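PDB 5A7Z: TRNA (adenine(9)-n1)-methyltransferase from Sulfolobus acidocaldarius, which catalyses the S-adenosyl-L-methionine-dependent methylation of N1 of adenosine 9 in tRNA. Local coordinates for residues I53-K58 with V100-P105; E106-V111 with V252-Q257; L134-I139 with L143-L148; G237-I242 with L246-R251. One frame throughout, in Å; residues are numbered along the deposited sequence.

Contact 1: I53-K58 with V100-P105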
# COMPACT_ATOMS: atom_id res chain seq x y z
N ILE A 53 8.25 -1.91 -8.53
CA ILE A 53 7.81 -3.20 -8.07
C ILE A 53 8.52 -4.31 -8.83
O ILE A 53 8.96 -5.30 -8.23
CB ILE A 53 6.27 -3.39 -8.21
CG1 ILE A 53 5.57 -2.99 -6.91
CG2 ILE A 53 5.92 -4.86 -8.47
CD1 ILE A 53 6.01 -3.81 -5.70
N LYS A 54 8.61 -4.17 -10.15
CA LYS A 54 9.25 -5.21 -10.95
C LYS A 54 10.76 -5.27 -10.66
O LYS A 54 11.38 -6.33 -10.72
CB LYS A 54 9.00 -4.97 -12.43
CG LYS A 54 7.57 -5.33 -12.86
CD LYS A 54 7.55 -6.04 -14.22
CE LYS A 54 6.14 -6.53 -14.60
NZ LYS A 54 6.13 -7.10 -15.97
N MSE A 55 11.33 -4.14 -10.31
CA MSE A 55 12.75 -4.09 -10.06
C MSE A 55 13.03 -4.71 -8.72
O MSE A 55 14.04 -5.36 -8.55
CB MSE A 55 13.22 -2.64 -10.10
CG MSE A 55 14.74 -2.62 -9.99
SE MSE A 55 15.38 -0.77 -10.22
CE MSE A 55 14.47 -0.09 -8.61
N LEU A 56 12.14 -4.50 -7.76
CA LEU A 56 12.34 -5.01 -6.41
C LEU A 56 12.03 -6.49 -6.28
O LEU A 56 12.67 -7.18 -5.52
CB LEU A 56 11.46 -4.26 -5.42
CG LEU A 56 11.87 -2.82 -5.10
CD1 LEU A 56 10.69 -2.07 -4.48
CD2 LEU A 56 13.11 -2.77 -4.19
N LEU A 57 11.04 -6.97 -7.03
CA LEU A 57 10.54 -8.33 -6.84
C LEU A 57 10.88 -9.30 -7.98
O LEU A 57 11.06 -10.47 -7.72
CB LEU A 57 9.01 -8.32 -6.61
CG LEU A 57 8.53 -7.61 -5.33
CD1 LEU A 57 7.00 -7.57 -5.26
CD2 LEU A 57 9.10 -8.27 -4.08
N LYS A 58 10.95 -8.82 -9.24
CA LYS A 58 10.87 -9.72 -10.42
C LYS A 58 12.13 -9.80 -11.29
O LYS A 58 12.04 -10.25 -12.44
CB LYS A 58 9.73 -9.30 -11.35
CG LYS A 58 8.37 -9.20 -10.71
CD LYS A 58 7.82 -10.55 -10.38
CE LYS A 58 6.65 -10.41 -9.43
NZ LYS A 58 5.63 -9.52 -10.03
N VAL A 100 18.81 -0.46 -9.29
CA VAL A 100 19.36 0.68 -8.56
C VAL A 100 18.74 0.72 -7.18
O VAL A 100 17.58 0.38 -7.02
CB VAL A 100 19.15 2.03 -9.30
CG1 VAL A 100 19.63 1.91 -10.73
CG2 VAL A 100 17.69 2.49 -9.26
N SER A 101 19.54 1.05 -6.18
CA SER A 101 19.09 1.15 -4.81
C SER A 101 18.14 2.30 -4.64
O SER A 101 18.42 3.41 -5.10
CB SER A 101 20.27 1.43 -3.89
OG SER A 101 21.10 0.30 -3.81
N ILE A 102 17.04 2.07 -3.95
CA ILE A 102 16.17 3.17 -3.58
C ILE A 102 15.81 3.11 -2.10
O ILE A 102 15.82 2.04 -1.49
CB ILE A 102 14.90 3.21 -4.46
CG1 ILE A 102 14.02 1.99 -4.23
CG2 ILE A 102 15.28 3.29 -5.91
CD1 ILE A 102 12.69 2.09 -4.94
N HIS A 103 15.52 4.25 -1.51
CA HIS A 103 15.23 4.26 -0.11
C HIS A 103 13.77 3.90 0.09
O HIS A 103 12.89 4.74 -0.06
CB HIS A 103 15.54 5.61 0.53
CG HIS A 103 15.61 5.55 2.03
ND1 HIS A 103 16.77 5.78 2.73
CD2 HIS A 103 14.68 5.20 2.95
CE1 HIS A 103 16.54 5.62 4.02
NE2 HIS A 103 15.28 5.26 4.18
N LEU A 104 13.53 2.66 0.44
CA LEU A 104 12.17 2.16 0.55
C LEU A 104 11.43 2.88 1.68
O LEU A 104 11.95 3.01 2.78
CB LEU A 104 12.18 0.65 0.76
CG LEU A 104 13.06 -0.14 -0.21
CD1 LEU A 104 13.23 -1.57 0.26
CD2 LEU A 104 12.49 -0.12 -1.61
N PRO A 105 10.25 3.42 1.38
CA PRO A 105 9.47 4.20 2.33
C PRO A 105 9.04 3.44 3.62
O PRO A 105 8.56 2.34 3.54
CB PRO A 105 8.24 4.61 1.51
CG PRO A 105 8.09 3.52 0.50
CD PRO A 105 9.49 3.15 0.14

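Contact 2: E106-V111 with V252-Q257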
# COMPACT_ATOMS: atom_id res chain seq x y z
N GLU A 106 9.16 4.08 4.77
CA GLU A 106 8.68 3.46 5.99
C GLU A 106 7.15 3.56 6.02
O GLU A 106 6.45 2.62 6.37
CB GLU A 106 9.28 4.18 7.20
CG GLU A 106 8.87 3.57 8.53
CD GLU A 106 9.84 3.88 9.67
OE1 GLU A 106 10.95 4.39 9.38
OE2 GLU A 106 9.50 3.62 10.85
N TYR A 107 6.66 4.68 5.58
CA TYR A 107 5.26 5.01 5.70
C TYR A 107 4.67 5.14 4.32
O TYR A 107 5.39 5.45 3.36
CB TYR A 107 5.10 6.32 6.50
CG TYR A 107 5.54 6.18 7.95
CD1 TYR A 107 4.85 5.35 8.83
CD2 TYR A 107 6.68 6.82 8.43
CE1 TYR A 107 5.27 5.18 10.12
CE2 TYR A 107 7.10 6.66 9.73
CZ TYR A 107 6.39 5.83 10.58
OH TYR A 107 6.78 5.67 11.90
N PRO A 108 3.35 4.95 4.20
CA PRO A 108 2.52 4.58 5.33
C PRO A 108 2.57 3.09 5.62
O PRO A 108 3.03 2.31 4.79
CB PRO A 108 1.12 4.99 4.86
CG PRO A 108 1.17 4.85 3.37
CD PRO A 108 2.55 5.34 3.03
N LYS A 109 2.09 2.72 6.81
CA LYS A 109 2.05 1.33 7.26
C LYS A 109 0.64 0.85 7.32
O LYS A 109 -0.20 1.49 7.92
CB LYS A 109 2.65 1.20 8.64
CG LYS A 109 4.12 1.47 8.68
CD LYS A 109 4.63 1.33 10.08
CE LYS A 109 6.13 1.54 10.14
NZ LYS A 109 6.56 1.95 11.52
N MSE A 110 0.40 -0.30 6.72
CA MSE A 110 -0.88 -0.94 6.75
C MSE A 110 -0.72 -2.19 7.60
O MSE A 110 0.09 -3.06 7.29
CB MSE A 110 -1.27 -1.32 5.30
CG MSE A 110 -1.03 -0.16 4.30
SE MSE A 110 -2.40 1.26 4.57
CE MSE A 110 -1.20 2.78 4.50
N VAL A 111 -1.48 -2.28 8.67
CA VAL A 111 -1.30 -3.34 9.67
C VAL A 111 -2.55 -4.15 9.72
O VAL A 111 -3.65 -3.60 9.92
CB VAL A 111 -1.03 -2.72 11.04
CG1 VAL A 111 -0.95 -3.79 12.10
CG2 VAL A 111 0.26 -1.92 11.00
N VAL A 252 -6.86 6.84 -1.53
CA VAL A 252 -6.97 8.18 -1.03
C VAL A 252 -5.57 8.75 -0.78
O VAL A 252 -5.27 9.85 -1.20
CB VAL A 252 -7.81 8.22 0.25
CG1 VAL A 252 -7.71 9.57 0.91
CG2 VAL A 252 -9.27 7.89 -0.05
N LYS A 253 -4.69 7.94 -0.23
CA LYS A 253 -3.39 8.45 0.18
C LYS A 253 -2.37 8.50 -0.93
O LYS A 253 -1.47 9.34 -0.89
CB LYS A 253 -2.83 7.60 1.29
CG LYS A 253 -3.65 7.67 2.56
CD LYS A 253 -2.93 6.94 3.68
CE LYS A 253 -1.60 7.61 4.03
NZ LYS A 253 -1.86 8.91 4.68
N GLU A 254 -2.44 7.57 -1.88
CA GLU A 254 -1.39 7.45 -2.89
C GLU A 254 -1.86 7.93 -4.25
O GLU A 254 -1.06 8.33 -5.09
CB GLU A 254 -0.89 6.02 -2.98
CG GLU A 254 -0.05 5.59 -1.79
CD GLU A 254 1.29 6.31 -1.74
OE1 GLU A 254 1.90 6.53 -2.81
OE2 GLU A 254 1.73 6.64 -0.64
N LEU A 255 -3.16 7.89 -4.47
CA LEU A 255 -3.73 8.33 -5.74
C LEU A 255 -4.41 9.66 -5.62
O LEU A 255 -4.90 10.20 -6.58
CB LEU A 255 -4.70 7.28 -6.27
CG LEU A 255 -4.14 6.26 -7.24
CD1 LEU A 255 -2.72 5.80 -6.86
CD2 LEU A 255 -5.09 5.08 -7.36
N ASP A 256 -4.43 10.21 -4.42
CA ASP A 256 -5.17 11.44 -4.15
C ASP A 256 -6.63 11.32 -4.57
O ASP A 256 -7.21 12.27 -5.04
CB ASP A 256 -4.51 12.63 -4.85
CG ASP A 256 -3.17 12.98 -4.24
OD1 ASP A 256 -3.12 13.09 -2.99
OD2 ASP A 256 -2.17 13.10 -4.99
N GLN A 257 -7.22 10.16 -4.36
CA GLN A 257 -8.58 10.00 -4.67
C GLN A 257 -9.41 10.48 -3.51
O GLN A 257 -9.01 10.45 -2.34
CB GLN A 257 -8.89 8.56 -4.98
CG GLN A 257 -9.51 8.38 -6.34
CD GLN A 257 -10.11 7.02 -6.55
OE1 GLN A 257 -9.76 6.06 -5.87
NE2 GLN A 257 -11.04 6.92 -7.50

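Contact 3: L134-I139 with L143-L148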
# COMPACT_ATOMS: atom_id res chain seq x y z
N LEU A 134 -5.03 -11.57 -0.54
CA LEU A 134 -5.41 -10.53 -1.47
C LEU A 134 -4.79 -9.17 -1.17
O LEU A 134 -4.59 -8.37 -2.09
CB LEU A 134 -6.95 -10.37 -1.48
CG LEU A 134 -7.69 -11.54 -2.14
CD1 LEU A 134 -9.21 -11.36 -2.06
CD2 LEU A 134 -7.26 -11.68 -3.59
N CYS A 135 -4.53 -8.88 0.11
CA CYS A 135 -3.87 -7.65 0.53
C CYS A 135 -2.48 -7.56 -0.04
O CYS A 135 -2.01 -6.48 -0.30
CB CYS A 135 -3.79 -7.52 2.07
SG CYS A 135 -5.38 -7.15 2.86
N LEU A 136 -1.80 -8.70 -0.21
CA LEU A 136 -0.49 -8.67 -0.83
C LEU A 136 -0.58 -8.15 -2.28
O LEU A 136 0.32 -7.42 -2.73
CB LEU A 136 0.15 -10.02 -0.80
CG LEU A 136 1.61 -10.07 -1.29
CD1 LEU A 136 2.58 -9.45 -0.30
CD2 LEU A 136 1.98 -11.51 -1.55
N SER A 137 -1.66 -8.49 -2.99
CA SER A 137 -1.85 -7.96 -4.38
C SER A 137 -2.20 -6.49 -4.37
O SER A 137 -1.70 -5.74 -5.17
CB SER A 137 -2.93 -8.72 -5.14
OG SER A 137 -2.43 -9.95 -5.59
N VAL A 138 -3.04 -6.09 -3.44
CA VAL A 138 -3.32 -4.68 -3.25
C VAL A 138 -2.07 -3.87 -2.90
O VAL A 138 -1.79 -2.85 -3.54
CB VAL A 138 -4.41 -4.47 -2.19
CG1 VAL A 138 -4.58 -3.00 -1.91
CG2 VAL A 138 -5.75 -5.08 -2.67
N ILE A 139 -1.32 -4.29 -1.90
CA ILE A 139 -0.16 -3.47 -1.48
C ILE A 139 0.82 -3.28 -2.65
O ILE A 139 1.40 -2.21 -2.84
CB ILE A 139 0.54 -4.01 -0.23
CG1 ILE A 139 1.23 -2.88 0.54
CG2 ILE A 139 1.58 -5.07 -0.57
CD1 ILE A 139 0.29 -1.91 1.21
N LEU A 143 2.19 0.35 -3.15
CA LEU A 143 3.46 0.50 -2.50
C LEU A 143 4.31 -0.71 -2.77
O LEU A 143 4.51 -1.05 -3.88
CB LEU A 143 3.26 0.70 -1.01
CG LEU A 143 2.54 1.97 -0.60
CD1 LEU A 143 1.89 1.96 0.76
CD2 LEU A 143 3.37 3.21 -0.81
N TRP A 144 4.79 -1.38 -1.73
CA TRP A 144 5.42 -2.66 -1.86
C TRP A 144 5.18 -3.49 -0.62
O TRP A 144 4.66 -2.98 0.34
CB TRP A 144 6.89 -2.53 -2.22
CG TRP A 144 7.78 -2.43 -1.10
CD1 TRP A 144 7.86 -1.44 -0.23
CD2 TRP A 144 8.74 -3.38 -0.71
NE1 TRP A 144 8.81 -1.68 0.69
CE2 TRP A 144 9.37 -2.89 0.42
CE3 TRP A 144 9.12 -4.62 -1.21
CZ2 TRP A 144 10.36 -3.58 1.06
CZ3 TRP A 144 10.10 -5.29 -0.58
CH2 TRP A 144 10.72 -4.77 0.54
N ASP A 145 5.52 -4.77 -0.68
CA ASP A 145 5.33 -5.71 0.43
C ASP A 145 5.65 -5.11 1.79
O ASP A 145 5.02 -5.41 2.75
CB ASP A 145 6.17 -6.99 0.29
CG ASP A 145 5.90 -7.76 -0.98
OD1 ASP A 145 5.49 -7.19 -1.98
OD2 ASP A 145 6.11 -8.96 -0.98
N GLY A 146 6.70 -4.31 1.86
CA GLY A 146 7.32 -3.94 3.15
C GLY A 146 6.48 -2.95 3.92
O GLY A 146 6.76 -2.67 5.08
N ASN A 147 5.45 -2.43 3.28
CA ASN A 147 4.53 -1.50 3.89
C ASN A 147 3.34 -2.23 4.47
O ASN A 147 2.45 -1.64 4.96
CB ASN A 147 4.04 -0.48 2.87
CG ASN A 147 5.11 0.48 2.42
OD1 ASN A 147 5.68 0.33 1.39
ND2 ASN A 147 5.35 1.47 3.20
N LEU A 148 3.34 -3.53 4.38
CA LEU A 148 2.30 -4.34 4.92
C LEU A 148 2.88 -5.12 6.08
O LEU A 148 3.97 -5.70 5.98
CB LEU A 148 1.79 -5.31 3.85
CG LEU A 148 0.65 -6.23 4.26
CD1 LEU A 148 -0.62 -5.44 4.62
CD2 LEU A 148 0.35 -7.18 3.08

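Contact 4: G237-I242 with L246-R251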
# COMPACT_ATOMS: atom_id res chain seq x y z
N GLY A 237 -23.01 1.26 2.11
CA GLY A 237 -22.46 0.82 0.81
C GLY A 237 -21.00 0.36 0.85
O GLY A 237 -20.39 0.13 -0.19
N VAL A 238 -20.44 0.19 2.05
CA VAL A 238 -18.99 0.10 2.22
C VAL A 238 -18.53 -1.34 2.30
O VAL A 238 -19.06 -2.10 3.07
CB VAL A 238 -18.56 0.80 3.53
CG1 VAL A 238 -17.05 0.79 3.65
CG2 VAL A 238 -19.10 2.22 3.58
N PRO A 239 -17.50 -1.72 1.52
CA PRO A 239 -16.96 -3.08 1.64
C PRO A 239 -16.47 -3.37 3.05
O PRO A 239 -15.99 -2.46 3.72
CB PRO A 239 -15.77 -3.08 0.66
CG PRO A 239 -16.03 -1.95 -0.28
CD PRO A 239 -16.80 -0.92 0.50
N ASP A 240 -16.61 -4.62 3.51
CA ASP A 240 -16.02 -4.99 4.80
C ASP A 240 -14.87 -5.98 4.66
O ASP A 240 -14.34 -6.45 5.66
CB ASP A 240 -17.07 -5.53 5.76
CG ASP A 240 -17.97 -6.55 5.13
OD1 ASP A 240 -17.61 -7.10 4.07
OD2 ASP A 240 -19.07 -6.77 5.68
N GLU A 241 -14.50 -6.28 3.42
CA GLU A 241 -13.33 -7.08 3.14
C GLU A 241 -12.04 -6.29 3.45
O GLU A 241 -11.90 -5.13 3.04
CB GLU A 241 -13.32 -7.53 1.67
CG GLU A 241 -14.38 -8.56 1.30
CD GLU A 241 -15.73 -7.95 0.86
OE1 GLU A 241 -15.83 -6.70 0.66
OE2 GLU A 241 -16.69 -8.73 0.71
N ILE A 242 -11.12 -6.93 4.14
CA ILE A 242 -9.88 -6.28 4.61
C ILE A 242 -9.14 -5.74 3.42
O ILE A 242 -8.83 -4.59 3.38
CB ILE A 242 -8.98 -7.28 5.40
CG1 ILE A 242 -9.58 -7.55 6.79
CG2 ILE A 242 -7.56 -6.77 5.55
CD1 ILE A 242 -9.08 -8.83 7.43
N LEU A 246 -8.31 -1.84 2.70
CA LEU A 246 -6.93 -1.46 2.42
C LEU A 246 -6.84 -0.63 1.13
O LEU A 246 -6.27 0.45 1.09
CB LEU A 246 -6.08 -2.70 2.26
CG LEU A 246 -4.61 -2.44 1.94
CD1 LEU A 246 -4.02 -1.57 3.01
CD2 LEU A 246 -3.85 -3.76 1.87
N GLU A 247 -7.43 -1.14 0.06
CA GLU A 247 -7.37 -0.44 -1.21
C GLU A 247 -8.01 0.95 -1.17
O GLU A 247 -7.51 1.89 -1.79
CB GLU A 247 -7.99 -1.28 -2.33
CG GLU A 247 -7.89 -0.57 -3.66
CD GLU A 247 -8.31 -1.43 -4.83
OE1 GLU A 247 -8.35 -2.66 -4.69
OE2 GLU A 247 -8.59 -0.85 -5.92
N ILE A 248 -9.08 1.10 -0.41
CA ILE A 248 -9.68 2.41 -0.23
C ILE A 248 -8.72 3.39 0.40
O ILE A 248 -8.67 4.57 0.01
CB ILE A 248 -10.96 2.35 0.63
CG1 ILE A 248 -12.10 1.71 -0.17
CG2 ILE A 248 -11.35 3.75 1.09
CD1 ILE A 248 -13.27 1.24 0.68
N ILE A 249 -8.02 2.95 1.45
CA ILE A 249 -7.10 3.84 2.17
C ILE A 249 -6.02 4.25 1.18
O ILE A 249 -5.66 5.41 1.08
CB ILE A 249 -6.41 3.14 3.39
CG1 ILE A 249 -7.41 2.51 4.36
CG2 ILE A 249 -5.52 4.12 4.15
CD1 ILE A 249 -8.38 3.49 4.98
N LEU A 250 -5.49 3.29 0.46
CA LEU A 250 -4.40 3.55 -0.47
C LEU A 250 -4.86 4.40 -1.68
O LEU A 250 -4.09 5.19 -2.18
CB LEU A 250 -3.77 2.24 -0.91
CG LEU A 250 -3.10 1.39 0.19
CD1 LEU A 250 -2.78 -0.00 -0.34
CD2 LEU A 250 -1.84 2.06 0.70
N ARG A 251 -6.13 4.29 -2.09
CA ARG A 251 -6.63 5.14 -3.18
C ARG A 251 -6.46 6.56 -2.76
O ARG A 251 -6.11 7.40 -3.56
CB ARG A 251 -8.15 4.99 -3.42
CG ARG A 251 -8.70 3.65 -3.84
CD ARG A 251 -8.02 3.09 -5.02
NE ARG A 251 -8.88 2.17 -5.78
CZ ARG A 251 -9.31 2.40 -7.01
NH1 ARG A 251 -9.09 3.57 -7.59
NH2 ARG A 251 -9.99 1.48 -7.65

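Contact 1: I53-K58 with V100-P105
M55, a selenomethionine in the crystal, reaches across from helix 48-57 to V100, while L56 of the same helix turn meets L104 four residues further along the facing chain. M55 has CG on the far side of CB from its backbone N (chi1 -174°), which sends an extended chain toward residues 100-105 before it bends at the last torsion (chi3 63°). The bend lays the tip across the start of that segment. SE is 3.6 Å from the backbone N of V100, and CE is 3.5 Å from the carbonyl O of V100. The same tip meets the V100 side chain at about a right angle, with SE 4.1 Å from V100 CG2. Beyond it, CE comes within 4.4 Å of I102 CG2, which makes I102 a looser neighbour. L56 works with its forked end: CD1 and CD2 both rest on one methyl of L104, at 3.9 Å from L56 CD1 to L104 CD2 and 3.8 Å from L56 CD2 to the same atom, the two side chains sliding past each other in opposite directions. F27 of helix 22-33 packs on both M55 and V100, and W144 packs on L104, so the patch is continued by other parts of the chain. The segment 100-105 belongs to the linker from the N-terminal sheet to strand 109-113. Just outside it, K99 NZ hydrogen-bonds M55 O. Between residues 53-58 and 100-105 themselves there is no hydrogen bond or salt bridge, and what joins them is dispersion and shape, the apolar tip of M55 lying against the backbone of V100.

Contact 2: E106-V111 with V252-Q257
K253 bends its side chain past the ring of P108 near the end of helix 242-255. CB points toward the segment 106-111 but is still 5.3 Å from P108 CG, and CG makes no closer approach. Further out the chain draws nearer, K253 CD lying 4.6 Å from M110 CE, the end of a selenomethionine. Bends at chi3 (64°) and chi4 (70°) then swing CE alongside the proline, so that K253 CE lies 3.9 Å from P108 CB and 4.0 Å from P108 CG, the two side chains running past each other in opposite directions. NZ does not bond to residues 106-111: it turns back to the carbonyl oxygens L191 O and H194 O, which hold the ammonium group while the methylene before it supplies the apolar contact. The next residue, E254, approaches P108 from the opposing direction, its OE2 4.0 Å from P108 CD. That oxygen is taken by T22 OG1, so its nearness to the ring is van der Waals packing. P108 follows a cis peptide bond, which turns the chain sharply just before strand 109-113, and its own carbonyl O accepts a hydrogen bond from N147 ND2. The contact therefore brings the entry to a strand of the SPOUT domain's sheet up against a helix end. Strand 109-113 runs parallel to strands 148-151 and 196-202, between them. F197 of strand 196-202 touches both K253 and M110, and M110 also packs on L246 and L250, so helix 242-255 packs against this part of the sheet.

Contact 3: L134-I139 with L143-L148
I139 fills the apolar centre of the turn that closes a β-α-β crossover of the SPOUT fold, where helix 122-142 gives way to strand 148-151, the parallel neighbour of strand 109-113. Its CG1 lies across from the backbone N (chi1 -153°), directed at the loop, 3.4 Å from W144 O and 4.1 Å from L148 CB. From there CD1 extends to L143 CD1 at 4.2 Å, while CG2 packs over the backbone of W144 and D145. Replacing I139 by an alanine would remove CG1, CG2 and CD1, and would probably open a gap between the helix and L148, leaving L143 CD1 with less to pack on. One helix turn earlier, L148 CD2 closes on C135 CB. Further out, L136 CD1 touches the carboxylate of D145, 3.6 Å from OD2. This carboxylate is occupied elsewhere, by a salt bridge from OD1 to R140 NE and a hydrogen bond from OD2 to R160 N. The helix itself is tied to the loop by L143 N to I139 O, 2.7 Å, with the donor close to the line of the carbonyl. The backbone then folds as a short 3-10 turn through residues 145-147. At the turn, G146 N stands 3.3 Å above the centre of the W144 indole.

Contact 4: G237-I242 with L246-R251
P239 turns CD of its five-membered ring toward I248, reaching the CD1 methyl at 4.1 Å, with P239 CG a little further from the same methyl at 4.3 Å. Ring and side chain cross at a slant, and I248 meets the proline with the very end of its chain, having CG1 set on the far side of CB from its carbonyl carbon. I248 also touches L259 and I263 of helix 259-265, so it packs on more than the proline. The planar carbonyl of I242 makes the other link: L246 N donates to I242 O over 2.9 Å with a nearly straight N-H angle of 172°, and L246 CB lies 3.5 Å from the same oxygen. This is the i to i+4 bond of the first turn of helix 242-255, which starts just after E241 in the N-cap position; I242 N is taken up by Q131 OE1 of helix 122-142. Two more flat groups meet one turn on. OE2 of E247 lies off the plane of the R251 guanidinium group and is shared by two donors, R251 NE at 3.0 Å and R251 NH2 at 3.2 Å; both bonds are weak, with N-H angles near 128°. This salt bridge probably owes more to charge than to bond direction. Between the segments, the chemistry divides in two: a directed backbone bond belongs to the helix's first turn, and a small apolar touch of P239 on I248 lays the preceding loop against the side of that helix.

How the contacts relate
Contacts 2, 3 and 4 meet in the SPOUT domain, with centres 11 to 14 Å apart, while contact 1 lies at its border with the N-terminal part. Contact 3 is the hub: C135 SG comes within 3.5 Å of I242 CG2 in contact 4, M110 N probably bonds to N147 O, linking it to contact 2, and L57 CD1 of contact 1 packs on its D145 OD1. Contacts 2 and 4 share helix 242-255. Contacts 1 and 4, about 26 Å apart between centres, do not touch. SPOUT enzymes bind S-adenosyl-L-methionine in a C-terminal trefoil knot; contacts 2 to 4 are packing within the SPOUT domain, and contact 1 joins the linker to the N-terminal part.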